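Local coordinates for protein acetyltransferase (Bacillus cereus, PDB 1Y9W) that probably transfers an acyl group, most likely acetyl from acetyl-CoA, to an unspecified acceptor, as a member of the GNAT family, at residues Y113-G122 with S132-L140. Numbering follows the deposited sequence.
Sequences YKKHGYREYG and SQHFFEKRL
R119 and E137 pair through their backbones in an antiparallel hydrogen-bonded pair. R119 N gives a nearly straight bond to E137 O (2.8 Å), and E137 N returns one to R119 O. Further along, Y121 N bonds to F135 O at 2.7 Å, and G122 N reaches the same oxygen only weakly. F135 N closes the pair with G122 O (3.0 Å). Y121 and G122 thus both face F135, a classic beta bulge.

The charged contacts include a salt bridge from R119 NH2 to E137 OE2 (3.2 Å), whose hydrogen bond is weak, with the carboxylate oxygen at the guanidinium edge. The two flat groups are steeply turned, 76° apart. A water bonds to R119 NE, and R139 binds E137 weakly. K138 bends at chi3 (-80°), which brings NZ to H116 O at 2.6 Å. NZ also forms a salt bridge with E89.

K138 CE lies over one face of the Y118 ring, 4.0 Å from its centroid. F135 CB sits over a Y121 face in a second CH-pi contact. F136 puts one ring face under Y113 CB, while Y118 CB touches F136 CD2 at 3.7 Å. Across the subunit interface, the Y121 ring meets F135 of the second subunit.

These contacts join the end of helix 110-115 and a bulged beta hairpin, 119-124 with 133-139, at the C-terminal end of the GNAT fold.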
ATOM      1  N   TYR A 113      -7.217   7.339 -15.015  1.00 22.76           N
ATOM      2  CA  TYR A 113      -6.555   6.053 -15.207  1.00 22.62           C
ATOM      3  C   TYR A 113      -7.377   5.100 -16.064  1.00 22.73           C
ATOM      4  O   TYR A 113      -6.827   4.311 -16.832  1.00 22.83           O
ATOM      5  CB  TYR A 113      -6.275   5.427 -13.846  1.00 21.50           C
ATOM      6  CG  TYR A 113      -5.429   6.319 -12.976  1.00 20.79           C
ATOM      7  CD1 TYR A 113      -4.074   6.494 -13.238  1.00 21.12           C
ATOM      8  CD2 TYR A 113      -5.989   7.014 -11.912  1.00 19.57           C
ATOM      9  CE1 TYR A 113      -3.299   7.342 -12.457  1.00 21.19           C
ATOM     10  CE2 TYR A 113      -5.225   7.861 -11.126  1.00 19.90           C
ATOM     11  CZ  TYR A 113      -3.880   8.021 -11.400  1.00 21.59           C
ATOM     12  OH  TYR A 113      -3.108   8.840 -10.595  1.00 23.31           O
ATOM     13  N   LYS A 114      -8.694   5.182 -15.916  1.00 22.87           N
ATOM     14  CA  LYS A 114      -9.623   4.354 -16.668  1.00 26.09           C
ATOM     15  C   LYS A 114      -9.437   4.707 -18.143  1.00 26.30           C
ATOM     16  O   LYS A 114      -9.406   3.839 -19.013  1.00 26.84           O
ATOM     17  CB  LYS A 114     -11.053   4.672 -16.205  1.00 28.87           C
ATOM     18  CG  LYS A 114     -12.123   3.653 -16.576  1.00 32.43           C
ATOM     19  CD  LYS A 114     -12.501   3.751 -18.032  1.00 35.98           C
ATOM     20  CE  LYS A 114     -13.647   2.811 -18.375  1.00 38.79           C
ATOM     21  NZ  LYS A 114     -14.033   2.944 -19.820  1.00 41.24           N
ATOM     22  N   LYS A 115      -9.292   5.999 -18.398  1.00 26.50           N
ATOM     23  CA  LYS A 115      -9.109   6.532 -19.742  1.00 28.06           C
ATOM     24  C   LYS A 115      -7.739   6.146 -20.301  1.00 27.68           C
ATOM     25  O   LYS A 115      -7.515   6.190 -21.507  1.00 28.16           O
ATOM     26  CB  LYS A 115      -9.257   8.058 -19.692  1.00 30.75           C
ATOM     27  CG  LYS A 115      -8.988   8.772 -20.985  1.00 36.41           C
ATOM     28  CD  LYS A 115      -8.909  10.275 -20.762  1.00 40.46           C
ATOM     29  CE  LYS A 115      -8.608  11.025 -22.071  1.00 43.56           C
ATOM     30  NZ  LYS A 115      -7.254  10.726 -22.649  1.00 44.07           N
ATOM     31  N   HIS A 116      -6.822   5.753 -19.424  1.00 26.96           N
ATOM     32  CA  HIS A 116      -5.492   5.374 -19.864  1.00 24.09           C
ATOM     33  C   HIS A 116      -5.213   3.888 -19.890  1.00 24.25           C
ATOM     34  O   HIS A 116      -4.075   3.470 -19.703  1.00 24.19           O
ATOM     35  CB  HIS A 116      -4.433   6.078 -19.019  1.00 24.68           C
ATOM     36  CG  HIS A 116      -4.223   7.510 -19.401  1.00 25.57           C
ATOM     37  ND1 HIS A 116      -5.137   8.500 -19.109  1.00 25.43           N
ATOM     38  CD2 HIS A 116      -3.238   8.106 -20.115  1.00 26.39           C
ATOM     39  CE1 HIS A 116      -4.726   9.644 -19.630  1.00 27.04           C
ATOM     40  NE2 HIS A 116      -3.577   9.430 -20.247  1.00 28.09           N
ATOM     41  N   GLY A 117      -6.247   3.086 -20.121  1.00 23.42           N
ATOM     42  CA  GLY A 117      -6.049   1.650 -20.213  1.00 23.39           C
ATOM     43  C   GLY A 117      -5.945   0.843 -18.932  1.00 24.38           C
ATOM     44  O   GLY A 117      -5.555  -0.329 -18.969  1.00 23.50           O
ATOM     45  N   TYR A 118      -6.278   1.454 -17.798  1.00 23.52           N
ATOM     46  CA  TYR A 118      -6.233   0.745 -16.529  1.00 21.25           C
ATOM     47  C   TYR A 118      -7.597   0.130 -16.260  1.00 20.96           C
ATOM     48  O   TYR A 118      -8.631   0.748 -16.503  1.00 20.39           O
ATOM     49  CB  TYR A 118      -5.834   1.699 -15.405  1.00 20.67           C
ATOM     50  CG  TYR A 118      -4.344   1.972 -15.375  1.00 19.81           C
ATOM     51  CD1 TYR A 118      -3.474   1.145 -14.658  1.00 18.69           C
ATOM     52  CD2 TYR A 118      -3.796   3.024 -16.105  1.00 18.12           C
ATOM     53  CE1 TYR A 118      -2.095   1.362 -14.672  1.00 18.05           C
ATOM     54  CE2 TYR A 118      -2.414   3.246 -16.126  1.00 19.01           C
ATOM     55  CZ  TYR A 118      -1.575   2.413 -15.409  1.00 17.99           C
ATOM     56  OH  TYR A 118      -0.218   2.632 -15.438  1.00 20.36           O
ATOM     57  N   ARG A 119      -7.588  -1.107 -15.781  1.00 21.15           N
ATOM     58  CA  ARG A 119      -8.820  -1.817 -15.488  1.00 21.49           C
ATOM     59  C   ARG A 119      -9.034  -1.827 -13.980  1.00 21.15           C
ATOM     60  O   ARG A 119      -8.141  -2.203 -13.224  1.00 20.58           O
ATOM     61  CB  ARG A 119      -8.737  -3.258 -16.020  1.00 21.92           C
ATOM     62  CG  ARG A 119      -9.978  -4.097 -15.753  1.00 22.69           C
ATOM     63  CD  ARG A 119      -9.791  -5.531 -16.217  1.00 23.61           C
ATOM     64  NE  ARG A 119      -8.841  -6.267 -15.390  1.00 23.37           N
ATOM     65  CZ  ARG A 119      -9.161  -6.889 -14.260  1.00 24.77           C
ATOM     66  NH1 ARG A 119     -10.411  -6.873 -13.825  1.00 24.83           N
ATOM     67  NH2 ARG A 119      -8.228  -7.519 -13.556  1.00 25.52           N
ATOM     68  N   GLU A 120     -10.211  -1.399 -13.542  1.00 20.24           N
ATOM     69  CA  GLU A 120     -10.521  -1.384 -12.120  1.00 18.77           C
ATOM     70  C   GLU A 120     -10.788  -2.831 -11.716  1.00 17.71           C
ATOM     71  O   GLU A 120     -11.725  -3.452 -12.214  1.00 18.19           O
ATOM     72  CB  GLU A 120     -11.756  -0.519 -11.870  1.00 19.52           C
ATOM     73  CG  GLU A 120     -12.200  -0.457 -10.421  1.00 22.63           C
ATOM     74  CD  GLU A 120     -13.511   0.287 -10.254  1.00 25.86           C
ATOM     75  OE1 GLU A 120     -13.525   1.516 -10.467  1.00 26.73           O
ATOM     76  OE2 GLU A 120     -14.530  -0.360  -9.929  1.00 28.68           O
ATOM     77  N   TYR A 121      -9.971  -3.380 -10.826  1.00 14.90           N
ATOM     78  CA  TYR A 121     -10.166  -4.762 -10.417  1.00 14.30           C
ATOM     79  C   TYR A 121     -10.844  -4.901  -9.064  1.00 14.68           C
ATOM     80  O   TYR A 121     -11.234  -5.996  -8.661  1.00 16.59           O
ATOM     81  CB  TYR A 121      -8.819  -5.503 -10.423  1.00 15.07           C
ATOM     82  CG  TYR A 121      -7.828  -5.077  -9.356  1.00 14.26           C
ATOM     83  CD1 TYR A 121      -7.888  -5.608  -8.073  1.00 14.15           C
ATOM     84  CD2 TYR A 121      -6.819  -4.154  -9.640  1.00 15.19           C
ATOM     85  CE1 TYR A 121      -6.962  -5.239  -7.095  1.00 13.74           C
ATOM     86  CE2 TYR A 121      -5.891  -3.775  -8.667  1.00 13.71           C
ATOM     87  CZ  TYR A 121      -5.970  -4.327  -7.397  1.00 14.31           C
ATOM     88  OH  TYR A 121      -5.047  -3.988  -6.432  1.00 13.00           O
ATOM     89  N   GLY A 122     -10.985  -3.786  -8.360  1.00 13.22           N
ATOM     90  CA  GLY A 122     -11.618  -3.823  -7.056  1.00 14.65           C
ATOM     91  C   GLY A 122     -12.038  -2.441  -6.610  1.00 14.86           C
ATOM     92  O   GLY A 122     -11.542  -1.444  -7.118  1.00 15.63           O
ATOM     93  N   SER A 132     -15.033   6.777  -2.158  1.00 15.26           N
ATOM     94  CA  SER A 132     -14.689   5.392  -2.459  1.00 15.22           C
ATOM     95  C   SER A 132     -13.255   5.288  -2.982  1.00 14.39           C
ATOM     96  O   SER A 132     -12.648   6.279  -3.377  1.00 13.63           O
ATOM     97  CB  SER A 132     -15.680   4.785  -3.462  1.00 15.02           C
ATOM     98  OG  SER A 132     -15.775   5.554  -4.640  1.00 20.16           O
ATOM     99  N   GLN A 133     -12.709   4.082  -2.959  1.00 14.33           N
ATOM    100  CA  GLN A 133     -11.346   3.866  -3.412  1.00 14.40           C
ATOM    101  C   GLN A 133     -11.352   2.825  -4.522  1.00 15.32           C
ATOM    102  O   GLN A 133     -11.879   1.724  -4.355  1.00 14.78           O
ATOM    103  CB  GLN A 133     -10.482   3.412  -2.226  1.00 14.20           C
ATOM    104  CG  GLN A 133      -9.035   3.138  -2.574  1.00 15.57           C
ATOM    105  CD  GLN A 133      -8.185   2.802  -1.359  1.00 15.75           C
ATOM    106  OE1 GLN A 133      -8.686   2.354  -0.327  1.00 14.79           O
ATOM    107  NE2 GLN A 133      -6.880   2.995  -1.490  1.00 16.01           N
ATOM    108  N   HIS A 134     -10.767   3.179  -5.660  1.00 15.92           N
ATOM    109  CA  HIS A 134     -10.727   2.276  -6.800  1.00 16.89           C
ATOM    110  C   HIS A 134      -9.336   1.742  -7.111  1.00 17.13           C
ATOM    111  O   HIS A 134      -8.382   2.500  -7.250  1.00 16.70           O
ATOM    112  CB  HIS A 134     -11.317   2.985  -8.005  1.00 17.26           C
ATOM    113  CG  HIS A 134     -12.663   3.571  -7.727  1.00 17.76           C
ATOM    114  ND1 HIS A 134     -12.827   4.774  -7.073  1.00 17.71           N
ATOM    115  CD2 HIS A 134     -13.908   3.075  -7.922  1.00 14.43           C
ATOM    116  CE1 HIS A 134     -14.115   4.992  -6.877  1.00 18.02           C
ATOM    117  NE2 HIS A 134     -14.792   3.977  -7.381  1.00 15.99           N
ATOM    118  N   PHE A 135      -9.244   0.421  -7.209  1.00 17.20           N
ATOM    119  CA  PHE A 135      -7.988  -0.267  -7.473  1.00 17.33           C
ATOM    120  C   PHE A 135      -7.856  -0.661  -8.934  1.00 16.96           C
ATOM    121  O   PHE A 135      -8.689  -1.394  -9.479  1.00 15.13           O
ATOM    122  CB  PHE A 135      -7.894  -1.478  -6.550  1.00 17.13           C
ATOM    123  CG  PHE A 135      -7.821  -1.100  -5.097  1.00 19.01           C
ATOM    124  CD1 PHE A 135      -6.617  -1.183  -4.398  1.00 18.95           C
ATOM    125  CD2 PHE A 135      -8.943  -0.584  -4.445  1.00 18.18           C
ATOM    126  CE1 PHE A 135      -6.529  -0.749  -3.062  1.00 19.77           C
ATOM    127  CE2 PHE A 135      -8.869  -0.147  -3.113  1.00 18.83           C
ATOM    128  CZ  PHE A 135      -7.663  -0.228  -2.421  1.00 19.23           C
ATOM    129  N   PHE A 136      -6.793  -0.159  -9.559  1.00 16.81           N
ATOM    130  CA  PHE A 136      -6.532  -0.398 -10.973  1.00 17.28           C
ATOM    131  C   PHE A 136      -5.304  -1.249 -11.277  1.00 18.96           C
ATOM    132  O   PHE A 136      -4.399  -1.393 -10.461  1.00 18.38           O
ATOM    133  CB  PHE A 136      -6.374   0.934 -11.721  1.00 17.28           C
ATOM    134  CG  PHE A 136      -7.628   1.766 -11.779  1.00 18.17           C
ATOM    135  CD1 PHE A 136      -7.921   2.687 -10.772  1.00 17.56           C
ATOM    136  CD2 PHE A 136      -8.510   1.639 -12.852  1.00 15.97           C
ATOM    137  CE1 PHE A 136      -9.081   3.475 -10.831  1.00 18.67           C
ATOM    138  CE2 PHE A 136      -9.669   2.417 -12.926  1.00 18.37           C
ATOM    139  CZ  PHE A 136      -9.957   3.339 -11.914  1.00 17.34           C
ATOM    140  N   GLU A 137      -5.299  -1.809 -12.480  1.00 21.12           N
ATOM    141  CA  GLU A 137      -4.197  -2.619 -12.959  1.00 21.98           C
ATOM    142  C   GLU A 137      -4.118  -2.473 -14.472  1.00 21.84           C
ATOM    143  O   GLU A 137      -5.104  -2.175 -15.144  1.00 20.62           O
ATOM    144  CB  GLU A 137      -4.383  -4.103 -12.615  1.00 22.94           C
ATOM    145  CG  GLU A 137      -5.458  -4.808 -13.427  1.00 27.70           C
ATOM    146  CD  GLU A 137      -5.114  -6.260 -13.710  1.00 31.72           C
ATOM    147  OE1 GLU A 137      -4.598  -6.935 -12.798  1.00 32.45           O
ATOM    148  OE2 GLU A 137      -5.367  -6.731 -14.841  1.00 35.34           O
ATOM    149  N   LYS A 138      -2.912  -2.671 -14.983  1.00 23.22           N
ATOM    150  CA  LYS A 138      -2.636  -2.622 -16.402  1.00 23.99           C
ATOM    151  C   LYS A 138      -1.513  -3.624 -16.611  1.00 25.60           C
ATOM    152  O   LYS A 138      -0.468  -3.551 -15.957  1.00 25.50           O
ATOM    153  CB  LYS A 138      -2.183  -1.234 -16.847  1.00 22.64           C
ATOM    154  CG  LYS A 138      -1.667  -1.236 -18.275  1.00 22.78           C
ATOM    155  CD  LYS A 138      -1.169   0.116 -18.728  1.00 20.55           C
ATOM    156  CE  LYS A 138      -2.307   1.022 -19.147  1.00 20.71           C
ATOM    157  NZ  LYS A 138      -1.769   2.278 -19.760  1.00 20.99           N
ATOM    158  N   ARG A 139      -1.757  -4.579 -17.498  1.00 27.04           N
ATOM    159  CA  ARG A 139      -0.784  -5.612 -17.803  1.00 28.59           C
ATOM    160  C   ARG A 139       0.118  -5.083 -18.903  1.00 29.42           C
ATOM    161  O   ARG A 139      -0.366  -4.488 -19.866  1.00 28.96           O
ATOM    162  CB  ARG A 139      -1.516  -6.872 -18.258  1.00 28.57           C
ATOM    163  CG  ARG A 139      -2.438  -7.433 -17.195  1.00 27.19           C
ATOM    164  CD  ARG A 139      -1.632  -8.101 -16.109  1.00 28.63           C
ATOM    165  NE  ARG A 139      -2.454  -8.512 -14.978  1.00 28.13           N
ATOM    166  CZ  ARG A 139      -2.054  -9.373 -14.046  1.00 28.32           C
ATOM    167  NH1 ARG A 139      -0.845  -9.915 -14.121  1.00 30.03           N
ATOM    168  NH2 ARG A 139      -2.854  -9.684 -13.035  1.00 26.61           N
ATOM    169  N   LEU A 140       1.423  -5.281 -18.746  1.00 30.71           N
ATOM    170  CA  LEU A 140       2.381  -4.803 -19.737  1.00 34.28           C
ATOM    171  C   LEU A 140       2.769  -5.894 -20.738  1.00 36.60           C
ATOM    172  O   LEU A 140       2.423  -7.073 -20.499  1.00 38.35           O
ATOM    173  CB  LEU A 140       3.641  -4.266 -19.043  1.00 33.63           C
ATOM    174  CG  LEU A 140       3.489  -3.013 -18.176  1.00 31.72           C
ATOM    175  CD1 LEU A 140       4.846  -2.609 -17.604  1.00 31.56           C
ATOM    176  CD2 LEU A 140       2.908  -1.886 -19.020  1.00 32.97           C
ATOM    177  OXT LEU A 140       3.423  -5.551 -21.748  1.00 38.82           O
TER
HETATM  178  O   HOH W   1      -6.166  -5.653 -16.870  1.00 52.03           O